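Local coordinates for carboxylesterase (Est-2) (PDB 5FRD), which probably hydrolyses carboxylic esters as a thermophilic alpha/beta-hydrolase and binds a coenzyme A molecule close to its active site, at residues Ala34-Asn39 with Val86-Gly91; Pro52-Ser57 with His166-Leu171; Asn63-Tyr68 with Asp173-Leu178. All blocks are in the same frame, centred on the assembly; numbering follows the deposited sequence.

Interaction 1 (Ala34-Asn39 with Val86-Gly91); sequences ATQWVN and VGHSLG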
loop_
_atom_site.group_PDB
_atom_site.type_symbol
_atom_site.label_atom_id
_atom_site.label_comp_id
_atom_site.label_asym_id
_atom_site.label_seq_id
_atom_site.Cartn_x
_atom_site.Cartn_y
_atom_site.Cartn_z
ATOM N N ALA A 34 -4.790 3.072 -7.974
ATOM C CA ALA A 34 -3.575 2.672 -8.623
ATOM C C ALA A 34 -2.654 3.805 -9.029
ATOM O O ALA A 34 -1.454 3.604 -9.115
ATOM C CB ALA A 34 -3.896 1.816 -9.826
ATOM N N THR A 35 -3.226 4.984 -9.283
ATOM C CA THR A 35 -2.437 6.120 -9.705
ATOM C C THR A 35 -1.445 6.563 -8.648
ATOM O O THR A 35 -0.457 7.239 -8.959
ATOM C CB THR A 35 -3.256 7.318 -10.154
ATOM O OG1 THR A 35 -3.973 7.869 -9.063
ATOM C CG2 THR A 35 -4.196 6.971 -11.276
ATOM N N GLN A 36 -1.611 6.135 -7.391
ATOM C CA GLN A 36 -0.617 6.375 -6.358
ATOM C C GLN A 36 0.771 5.921 -6.739
ATOM O O GLN A 36 1.780 6.435 -6.239
ATOM C CB GLN A 36 -1.032 5.555 -5.135
ATOM C CG GLN A 36 -0.287 5.917 -3.892
ATOM C CD GLN A 36 -0.722 5.053 -2.807
ATOM O OE1 GLN A 36 -1.906 4.955 -2.472
ATOM N NE2 GLN A 36 0.237 4.398 -2.259
ATOM N N TRP A 37 0.822 4.895 -7.602
ATOM C CA TRP A 37 2.046 4.238 -7.950
ATOM C C TRP A 37 2.603 4.611 -9.313
ATOM O O TRP A 37 3.554 3.961 -9.785
ATOM C CB TRP A 37 1.845 2.728 -7.918
ATOM C CG TRP A 37 1.393 2.228 -6.571
ATOM C CD1 TRP A 37 0.148 1.791 -6.238
ATOM C CD2 TRP A 37 2.178 2.110 -5.392
ATOM N NE1 TRP A 37 0.117 1.380 -4.957
ATOM C CE2 TRP A 37 1.357 1.552 -4.396
ATOM C CE3 TRP A 37 3.527 2.391 -5.083
ATOM C CZ2 TRP A 37 1.815 1.290 -3.124
ATOM C CZ3 TRP A 37 3.992 2.088 -3.837
ATOM C CH2 TRP A 37 3.140 1.550 -2.867
ATOM N N VAL A 38 2.078 5.663 -9.949
ATOM C CA VAL A 38 2.555 6.015 -11.300
ATOM C C VAL A 38 4.074 6.155 -11.421
ATOM O O VAL A 38 4.646 5.725 -12.402
ATOM C CB VAL A 38 1.896 7.272 -11.917
ATOM C CG1 VAL A 38 0.447 6.977 -12.266
ATOM C CG2 VAL A 38 2.056 8.504 -11.045
ATOM N N ASN A 39 4.716 6.746 -10.417
ATOM C CA ASN A 39 6.172 6.935 -10.505
ATOM C C ASN A 39 6.963 5.643 -10.437
ATOM O O ASN A 39 8.065 5.535 -10.984
ATOM C CB ASN A 39 6.674 7.877 -9.409
ATOM C CG ASN A 39 6.036 9.233 -9.473
ATOM O OD1 ASN A 39 6.276 9.995 -10.416
ATOM N ND2 ASN A 39 5.196 9.547 -8.503
ATOM N N VAL A 86 3.950 -5.046 -3.019
ATOM C CA VAL A 86 4.305 -3.723 -2.445
ATOM C C VAL A 86 3.005 -3.105 -1.941
ATOM O O VAL A 86 2.107 -2.837 -2.734
ATOM C CB VAL A 86 4.926 -2.829 -3.514
ATOM C CG1 VAL A 86 5.320 -1.478 -2.914
ATOM C CG2 VAL A 86 6.110 -3.483 -4.192
ATOM N N GLY A 87 2.885 -2.884 -0.645
ATOM C CA GLY A 87 1.684 -2.318 -0.047
ATOM C C GLY A 87 1.931 -1.088 0.774
ATOM O O GLY A 87 2.831 -1.108 1.608
ATOM N N HIS A 88 1.117 -0.070 0.578
ATOM C CA HIS A 88 1.183 1.183 1.312
ATOM C C HIS A 88 0.020 1.299 2.273
ATOM O O HIS A 88 -1.131 1.271 1.851
ATOM C CB HIS A 88 1.177 2.352 0.372
ATOM C CG HIS A 88 1.243 3.668 1.062
ATOM N ND1 HIS A 88 0.379 4.700 0.792
ATOM C CD2 HIS A 88 2.077 4.117 2.016
ATOM C CE1 HIS A 88 0.681 5.735 1.562
ATOM N NE2 HIS A 88 1.720 5.416 2.301
ATOM N N SER A 89 0.313 1.465 3.567
ATOM C CA SER A 89 -0.684 1.756 4.613
ATOM C C SER A 89 -1.807 0.702 4.666
ATOM O O SER A 89 -1.468 -0.448 4.932
ATOM C CB SER A 89 -1.154 3.205 4.494
ATOM O OG SER A 89 -1.618 3.680 5.772
ATOM N N LEU A 90 -3.082 1.022 4.417
ATOM C CA LEU A 90 -4.094 -0.023 4.206
ATOM C C LEU A 90 -3.576 -1.113 3.265
ATOM O O LEU A 90 -3.797 -2.316 3.501
ATOM C CB LEU A 90 -5.369 0.559 3.598
ATOM C CG LEU A 90 -6.412 -0.415 3.018
ATOM C CD1 LEU A 90 -7.020 -1.232 4.129
ATOM C CD2 LEU A 90 -7.482 0.329 2.227
ATOM N N GLY A 91 -2.940 -0.719 2.163
ATOM C CA GLY A 91 -2.437 -1.702 1.197
ATOM C C GLY A 91 -1.375 -2.616 1.777
ATOM O O GLY A 91 -1.178 -3.743 1.311
#
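Trp37 meets Val86 and His88 with the six-membered part of its indole. Its CH2 lies 3.7 Å from Val86 CG1. Its CZ2 lies 3.7 Å from His88 CB. Val86 and His88 are alternate residues of strand 83-88, so both side chains leave the strand on the side facing Trp37. The approach is oblique and apolar.

Gln36 reaches the same strand beside the indole. Its CG is anti to the backbone N (chi1 -167°) and its chain is extended beyond CG, which carries the amide across to His88. Gln36 NE2 comes within 3.1 Å of His88 ND1. The amide and imidazole planes stand 82° apart. The same NE2 sits 3.5 Å above the plane of the Trp37 ring, offset toward its rim, so the amide nitrogen lies between the two aromatic groups.

Both polar ends have further partners. Gln36 OE1 accepts from the hydroxyls of Ser29 and Ser32, which probably limits how the amide turns in this conformer. His88 NE2 is hydrogen-bonded to the carbonyl of His228, and Met231 of helix 230-233 packs against Gln36, Trp37 and His88.

Directly after His88 the strand turns sharply into helix 90-101. Ser89 has a positive phi of 56°, and a side chain at Gly87 would collide with the Gly91 carbonyl. This Gly-x-Ser-x-Gly turn fits the nucleophile elbow of alpha/beta-hydrolases, with Ser89 the probable nucleophile.

Interaction 2 (Pro52-Ser57 with His166-Leu171); sequences PNHGQS and HLDLSL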
loop_
_atom_site.group_PDB
_atom_site.type_symbol
_atom_site.label_atom_id
_atom_site.label_comp_id
_atom_site.label_asym_id
_atom_site.label_seq_id
_atom_site.Cartn_x
_atom_site.Cartn_y
_atom_site.Cartn_z
ATOM N N PRO A 52 -11.443 -2.846 -5.417
ATOM C CA PRO A 52 -12.868 -2.520 -5.554
ATOM C C PRO A 52 -13.237 -1.343 -4.656
ATOM O O PRO A 52 -12.628 -1.143 -3.591
ATOM C CB PRO A 52 -13.556 -3.810 -5.116
ATOM C CG PRO A 52 -12.573 -4.873 -5.477
ATOM C CD PRO A 52 -11.217 -4.271 -5.170
ATOM N N ASN A 53 -14.173 -0.534 -5.130
ATOM C CA ASN A 53 -14.565 0.741 -4.512
ATOM C C ASN A 53 -13.644 1.911 -4.769
ATOM O O ASN A 53 -13.897 3.005 -4.264
ATOM C CB ASN A 53 -14.839 0.609 -3.009
ATOM C CG ASN A 53 -15.808 -0.515 -2.708
ATOM O OD1 ASN A 53 -16.888 -0.544 -3.277
ATOM N ND2 ASN A 53 -15.404 -1.468 -1.905
ATOM N N HIS A 54 -12.591 1.682 -5.558
ATOM C CA HIS A 54 -11.573 2.679 -5.851
ATOM C C HIS A 54 -11.293 2.712 -7.341
ATOM O O HIS A 54 -11.429 1.714 -8.055
ATOM C CB HIS A 54 -10.283 2.367 -5.096
ATOM C CG HIS A 54 -10.465 2.223 -3.611
ATOM N ND1 HIS A 54 -11.009 1.102 -3.033
ATOM C CD2 HIS A 54 -10.166 3.057 -2.599
ATOM C CE1 HIS A 54 -11.047 1.262 -1.721
ATOM N NE2 HIS A 54 -10.524 2.430 -1.428
ATOM N N GLY A 55 -10.839 3.864 -7.819
ATOM C CA GLY A 55 -10.421 4.007 -9.222
ATOM C C GLY A 55 -11.496 3.584 -10.198
ATOM O O GLY A 55 -12.660 3.985 -10.051
ATOM N N GLN A 56 -11.107 2.763 -11.165
ATOM C CA GLN A 56 -12.035 2.293 -12.187
ATOM C C GLN A 56 -12.578 0.891 -11.925
ATOM O O GLN A 56 -13.176 0.267 -12.813
ATOM C CB GLN A 56 -11.390 2.379 -13.558
ATOM C CG GLN A 56 -10.925 3.775 -13.873
ATOM C CD GLN A 56 -12.074 4.711 -14.156
ATOM O OE1 GLN A 56 -13.074 4.324 -14.746
ATOM N NE2 GLN A 56 -11.967 5.928 -13.653
ATOM N N SER A 57 -12.362 0.363 -10.728
ATOM C CA SER A 57 -12.931 -0.902 -10.337
ATOM C C SER A 57 -14.404 -0.755 -9.931
ATOM O O SER A 57 -14.850 0.315 -9.543
ATOM C CB SER A 57 -12.095 -1.536 -9.234
ATOM O OG SER A 57 -10.840 -1.907 -9.762
ATOM N N HIS A 166 -13.575 6.990 4.711
ATOM C CA HIS A 166 -14.006 6.587 6.042
ATOM C C HIS A 166 -14.183 5.070 6.123
ATOM O O HIS A 166 -13.731 4.449 7.110
ATOM C CB HIS A 166 -15.305 7.303 6.432
ATOM C CG HIS A 166 -15.768 6.968 7.804
ATOM N ND1 HIS A 166 -16.732 6.011 8.043
ATOM C CD2 HIS A 166 -15.386 7.434 9.008
ATOM C CE1 HIS A 166 -16.927 5.909 9.345
ATOM N NE2 HIS A 166 -16.129 6.765 9.953
ATOM N N LEU A 167 -14.735 4.433 5.105
ATOM C CA LEU A 167 -14.852 2.967 5.100
ATOM C C LEU A 167 -13.499 2.302 5.175
ATOM O O LEU A 167 -13.287 1.379 5.980
ATOM C CB LEU A 167 -15.589 2.463 3.869
ATOM C CG LEU A 167 -17.082 2.798 3.778
ATOM C CD1 LEU A 167 -17.614 2.339 2.431
ATOM C CD2 LEU A 167 -17.879 2.163 4.911
ATOM N N ASP A 168 -12.557 2.772 4.376
ATOM C CA ASP A 168 -11.200 2.207 4.347
ATOM C C ASP A 168 -10.514 2.380 5.703
ATOM O O ASP A 168 -9.859 1.475 6.197
ATOM C CB ASP A 168 -10.333 2.929 3.293
ATOM C CG ASP A 168 -10.701 2.602 1.859
ATOM O OD1 ASP A 168 -11.435 1.627 1.585
ATOM O OD2 ASP A 168 -10.224 3.368 0.938
ATOM N N LEU A 169 -10.590 3.572 6.289
ATOM C CA LEU A 169 -9.960 3.839 7.576
ATOM C C LEU A 169 -10.616 3.030 8.682
ATOM O O LEU A 169 -9.933 2.650 9.633
ATOM C CB LEU A 169 -9.963 5.320 7.912
ATOM C CG LEU A 169 -9.034 6.171 7.046
ATOM C CD1 LEU A 169 -9.273 7.639 7.386
ATOM C CD2 LEU A 169 -7.578 5.831 7.259
ATOM N N SER A 170 -11.907 2.791 8.595
ATOM C CA SER A 170 -12.575 1.902 9.555
ATOM C C SER A 170 -12.024 0.486 9.478
ATOM O O SER A 170 -11.885 -0.179 10.508
ATOM C CB SER A 170 -14.077 1.909 9.307
ATOM O OG SER A 170 -14.636 3.161 9.638
ATOM N N LEU A 171 -11.672 0.018 8.277
ATOM C CA LEU A 171 -11.053 -1.300 8.143
ATOM C C LEU A 171 -9.662 -1.284 8.743
ATOM O O LEU A 171 -9.270 -2.239 9.422
ATOM C CB LEU A 171 -10.967 -1.744 6.689
ATOM C CG LEU A 171 -12.271 -1.952 5.921
ATOM C CD1 LEU A 171 -11.993 -2.487 4.523
ATOM C CD2 LEU A 171 -13.253 -2.860 6.642
#
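A buried histidine-carboxylate pair, His54 with Asp168, joins the loop after strand 47-49 to helix 162-173. The two side chains come from opposite directions. His54 NE2 donates to Asp168 OD2 over 2.6 Å. The bond is almost perfectly straight, at 179°. It uses the syn lone pair of OD2, and OD2 lies in the plane of the imidazole. The ring and carboxylate planes are only 14° apart. Asp168 OD1 is also near, 3.2 Å from His54 NE2.

The other ring nitrogen is held by the loop itself. His54 ND1 donates to the carbonyl oxygen of Pro52 over 2.8 Å, approaching from 48° above the carbonyl plane. With both nitrogens bonded, the ring has little freedom to flip. Protonation at both nitrogens would suit these two acceptors and would probably be favoured by the carboxylate. The backbone after His54 folds into a type II' beta turn, closed by Ser57 N to His54 O at 3.1 Å. Gly55 supplies the positive phi of that turn.

Asp168 OD2 also accepts from the backbone N of Gly31, while the ring of His28 meets that of His54. A leucine in place of His54 would remove both ring bonds and would probably leave the Asp168 carboxylate short of a donor.

The pair links the core to a helix inserted between strands 106-112 and 192-197, the usual site of the cap in alpha/beta-hydrolases.

Interaction 3 (Asn63-Tyr68 with Asp173-Leu178); sequences NSVDEY and DRFDLL. With COA (coenzyme A), chain C.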
loop_
_atom_site.group_PDB
_atom_site.type_symbol
_atom_site.label_atom_id
_atom_site.label_comp_id
_atom_site.label_asym_id
_atom_site.label_seq_id
_atom_site.Cartn_x
_atom_site.Cartn_y
_atom_site.Cartn_z
ATOM N N ASN A 63 -16.021 -5.810 3.943
ATOM C CA ASN A 63 -16.125 -5.685 5.394
ATOM C C ASN A 63 -14.852 -5.988 6.179
ATOM O O ASN A 63 -14.817 -5.868 7.407
ATOM C CB ASN A 63 -17.295 -6.573 5.849
ATOM C CG ASN A 63 -18.631 -6.045 5.351
ATOM O OD1 ASN A 63 -18.900 -4.835 5.397
ATOM N ND2 ASN A 63 -19.463 -6.939 4.871
ATOM N N SER A 64 -13.766 -6.320 5.468
ATOM C CA SER A 64 -12.510 -6.620 6.133
ATOM C C SER A 64 -11.325 -6.437 5.204
ATOM O O SER A 64 -11.464 -6.504 3.975
ATOM C CB SER A 64 -12.489 -8.066 6.645
ATOM O OG SER A 64 -12.509 -8.971 5.568
ATOM N N VAL A 65 -10.166 -6.231 5.815
ATOM C CA VAL A 65 -8.894 -6.280 5.091
ATOM C C VAL A 65 -8.745 -7.627 4.373
ATOM O O VAL A 65 -8.267 -7.660 3.236
ATOM C CB VAL A 65 -7.713 -5.996 6.023
ATOM C CG1 VAL A 65 -6.378 -6.193 5.320
ATOM C CG2 VAL A 65 -7.760 -4.572 6.557
ATOM N N ASP A 66 -9.129 -8.733 5.008
ATOM C CA ASP A 66 -9.072 -10.053 4.371
ATOM C C ASP A 66 -9.827 -10.123 3.044
ATOM O O ASP A 66 -9.359 -10.752 2.089
ATOM C CB ASP A 66 -9.638 -11.145 5.312
ATOM C CG ASP A 66 -8.586 -11.749 6.232
ATOM O OD1 ASP A 66 -7.449 -11.995 5.780
ATOM O OD2 ASP A 66 -8.910 -12.005 7.414
ATOM N N GLU A 67 -11.000 -9.494 2.960
ATOM C CA GLU A 67 -11.767 -9.475 1.729
ATOM C C GLU A 67 -11.001 -8.710 0.606
ATOM O O GLU A 67 -10.954 -9.152 -0.530
ATOM C CB GLU A 67 -13.170 -8.916 2.018
ATOM C CG GLU A 67 -14.073 -9.946 2.693
ATOM C CD GLU A 67 -15.234 -9.343 3.472
ATOM O OE1 GLU A 67 -15.895 -8.411 2.967
ATOM O OE2 GLU A 67 -15.493 -9.807 4.606
ATOM N N TYR A 68 -10.413 -7.557 0.957
ATOM C CA TYR A 68 -9.573 -6.906 -0.038
ATOM C C TYR A 68 -8.392 -7.769 -0.441
ATOM O O TYR A 68 -7.969 -7.764 -1.598
ATOM C CB TYR A 68 -9.073 -5.532 0.451
ATOM C CG TYR A 68 -10.051 -4.408 0.265
ATOM C CD1 TYR A 68 -10.719 -4.229 -0.934
ATOM C CD2 TYR A 68 -10.263 -3.453 1.257
ATOM C CE1 TYR A 68 -11.608 -3.201 -1.138
ATOM C CE2 TYR A 68 -11.178 -2.413 1.066
ATOM C CZ TYR A 68 -11.846 -2.292 -0.152
ATOM O OH TYR A 68 -12.784 -1.290 -0.375
ATOM N N ASP A 173 -8.714 0.574 11.208
ATOM C CA ASP A 173 -8.878 0.701 12.654
ATOM C C ASP A 173 -9.128 -0.651 13.319
ATOM O O ASP A 173 -8.819 -0.796 14.505
ATOM C CB ASP A 173 -10.011 1.663 12.944
ATOM C CG ASP A 173 -9.986 2.175 14.355
ATOM O OD1 ASP A 173 -8.964 2.669 14.855
ATOM O OD2 ASP A 173 -11.055 2.148 14.964
ATOM N N ARG A 174 -9.684 -1.594 12.575
ATOM C CA ARG A 174 -9.967 -2.945 13.082
ATOM C C ARG A 174 -8.861 -3.948 12.763
ATOM O O ARG A 174 -8.926 -5.104 13.191
ATOM C CB ARG A 174 -11.312 -3.441 12.540
ATOM C CG ARG A 174 -12.498 -2.639 13.063
ATOM C CD ARG A 174 -13.833 -3.339 12.828
ATOM N NE ARG A 174 -14.215 -3.428 11.413
ATOM C CZ ARG A 174 -14.963 -2.545 10.739
ATOM N NH1 ARG A 174 -15.449 -1.444 11.319
ATOM N NH2 ARG A 174 -15.237 -2.767 9.452
ATOM N N PHE A 175 -7.827 -3.520 12.037
ATOM C CA PHE A 175 -6.761 -4.404 11.648
ATOM C C PHE A 175 -5.726 -4.532 12.770
ATOM O O PHE A 175 -5.179 -3.539 13.246
ATOM C CB PHE A 175 -6.091 -3.859 10.367
ATOM C CG PHE A 175 -4.884 -4.635 9.944
ATOM C CD1 PHE A 175 -5.015 -5.862 9.309
ATOM C CD2 PHE A 175 -3.614 -4.133 10.187
ATOM C CE1 PHE A 175 -3.906 -6.567 8.940
ATOM C CE2 PHE A 175 -2.499 -4.842 9.806
ATOM C CZ PHE A 175 -2.648 -6.050 9.182
ATOM N N ASP A 176 -5.442 -5.769 13.171
ATOM C CA ASP A 176 -4.538 -6.018 14.295
ATOM C C ASP A 176 -3.917 -7.407 14.208
ATOM O O ASP A 176 -4.581 -8.416 14.499
ATOM C CB ASP A 176 -5.299 -5.860 15.621
ATOM C CG ASP A 176 -4.411 -6.061 16.834
ATOM O OD1 ASP A 176 -3.174 -5.903 16.729
ATOM O OD2 ASP A 176 -4.953 -6.409 17.899
ATOM N N LEU A 177 -2.638 -7.440 13.835
ATOM C CA LEU A 177 -1.824 -8.634 13.862
ATOM C C LEU A 177 -0.686 -8.507 14.889
ATOM O O LEU A 177 0.217 -9.339 14.893
ATOM C CB LEU A 177 -1.225 -8.870 12.484
ATOM C CG LEU A 177 -2.173 -9.198 11.340
ATOM C CD1 LEU A 177 -1.420 -9.351 10.035
ATOM C CD2 LEU A 177 -2.977 -10.466 11.618
ATOM N N LEU A 178 -0.724 -7.503 15.751
ATOM C CA LEU A 178 0.467 -7.131 16.534
ATOM C C LEU A 178 0.936 -8.296 17.443
ATOM O O LEU A 178 2.109 -8.656 17.427
ATOM C CB LEU A 178 0.171 -5.869 17.340
ATOM C CG LEU A 178 1.320 -5.166 18.046
ATOM C CD1 LEU A 178 2.237 -4.529 17.024
ATOM C CD2 LEU A 178 0.779 -4.107 19.009
HETATM N N1A COA C . 3.593 -1.318 15.540
HETATM C C2A COA C . 4.205 -1.342 16.733
HETATM N N3A COA C . 3.574 -0.970 17.854
HETATM C C4A COA C . 2.283 -0.573 17.824
HETATM C C5A COA C . 1.550 -0.523 16.575
HETATM C C6A COA C . 2.286 -0.944 15.395
HETATM N N6A COA C . 1.678 -0.919 14.191
HETATM N N7A COA C . 0.307 -0.075 16.811
HETATM C C8A COA C . 0.244 0.115 18.141
HETATM N N9A COA C . 1.423 -0.178 18.726
HETATM C C1B COA C . 1.710 -0.040 20.167
HETATM C C2B COA C . 1.779 1.426 20.485
HETATM O O2B COA C . 3.089 1.922 20.212
HETATM C C3B COA C . 1.352 1.441 21.943
HETATM O O3B COA C . 2.483 1.135 22.758
HETATM P P3B COA C . 2.810 1.940 24.122
HETATM O O7A COA C . 1.605 1.599 24.974
HETATM O O8A COA C . 2.918 3.384 23.677
HETATM O O9A COA C . 4.125 1.343 24.574
HETATM C C4B COA C . 0.338 0.317 22.031
HETATM O O4B COA C . 0.639 -0.561 20.928
HETATM C C5B COA C . -1.112 0.767 21.953
HETATM O O5B COA C . -1.314 1.498 20.733
HETATM P P1A COA C . -2.714 1.444 19.948
HETATM O O1A COA C . -3.214 0.062 19.847
HETATM O O2A COA C . -2.452 2.192 18.641
HETATM O O3A COA C . -3.812 2.227 20.824
HETATM P P2A COA C . -3.745 3.686 21.498
HETATM O O4A COA C . -5.144 3.828 22.031
HETATM O O5A COA C . -2.518 3.807 22.348
HETATM O O6A COA C . -3.495 4.760 20.313
HETATM C CBP COA C . -3.905 6.078 18.391
HETATM C CCP COA C . -4.462 4.989 19.297
HETATM C CDP COA C . -4.894 6.295 17.247
HETATM C CEP COA C . -3.761 7.372 19.217
HETATM C CAP COA C . -2.533 5.617 17.836
HETATM O OAP COA C . -2.661 4.319 17.199
HETATM C C9P COA C . -1.941 6.610 16.859
HETATM O O9P COA C . -1.550 7.691 17.246
HETATM N N8P COA C . -1.847 6.215 15.576
HETATM C C7P COA C . -1.155 6.982 14.537
HETATM C C6P COA C . -2.053 7.950 13.774
HETATM C C5P COA C . -3.073 7.369 12.814
HETATM O O5P COA C . -4.252 7.742 12.852
HETATM N N4P COA C . -2.627 6.503 11.900
HETATM C C3P COA C . -3.469 5.966 10.856
HETATM C C2P COA C . -3.045 4.552 10.540
HETATM S S1P COA C . -4.007 3.962 9.130
#
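Asn63 faces Arg174 near the protein surface. The backbone O of Asn63 lies at the edge of the guanidinium, 3.7 Å from Arg174 NH2, too far for a hydrogen bond. A bend at chi3 (-68°) turns Arg174 NH2 toward Asn63 O. Both residues were modelled in two conformers, so the approach is probably loose.

The backbone N of Asn63 donates to Glu67 OE1 over 2.8 Å in the conformer given. Ser64 follows as the N-cap of helix 65-79. Its OG accepts from Glu67 N at 3.1 Å. The serine cap closes the first turn of the helix, in which Val65 sits.

Val65 makes the apolar part of the contact. Its CG2 meets Phe175 CD1 at 4.1 Å, obliquely to the ring. With CG anti to its backbone N (chi1 175°), the Phe175 ring brings CD1 to the Val65 methyl. Helix 90-101 lies alongside, with Lys97 against Val65 and Ala93 against Phe175.

Beyond Phe175 the chain leads to the ligand. Asp176 OD1 accepts from Leu178 N over 3.1 Å, an Asx turn, and also forms a salt bridge with Arg117, a coenzyme A-binding residue. Leu178 CD1 is 3.8 Å from C2A of coenzyme A, and Leu178 CD2 is 4.0 Å from its C4A.

Between the two segments the contact is thus mainly apolar, one valine against one phenylalanine. Leu178 likewise offers the adenine an apolar surface.

How the interactions relate
Leu90, at the start of helix 90-101 and just after the probable nucleophile, ties interaction 1 to the other two. Leu90 CD2 lies 4.0 Å from Asp168 CG of interaction 2. Leu90 CD1 lies 4.2 Å from Val65 CG2 of interaction 3. Tyr68 joins interactions 2 and 3: Tyr68 OH lies 3.0 Å from Asn53 ND2 and 3.2 Å from Pro52 O, both probable hydrogen bonds. Pro52 O thus serves both His54 and Tyr68. The centres of interactions 1 and 3 are about 17 Å apart. Coenzyme A touches Leu178 of interaction 3 with its adenine, and its sulfur end comes close to Ser89 of interaction 1.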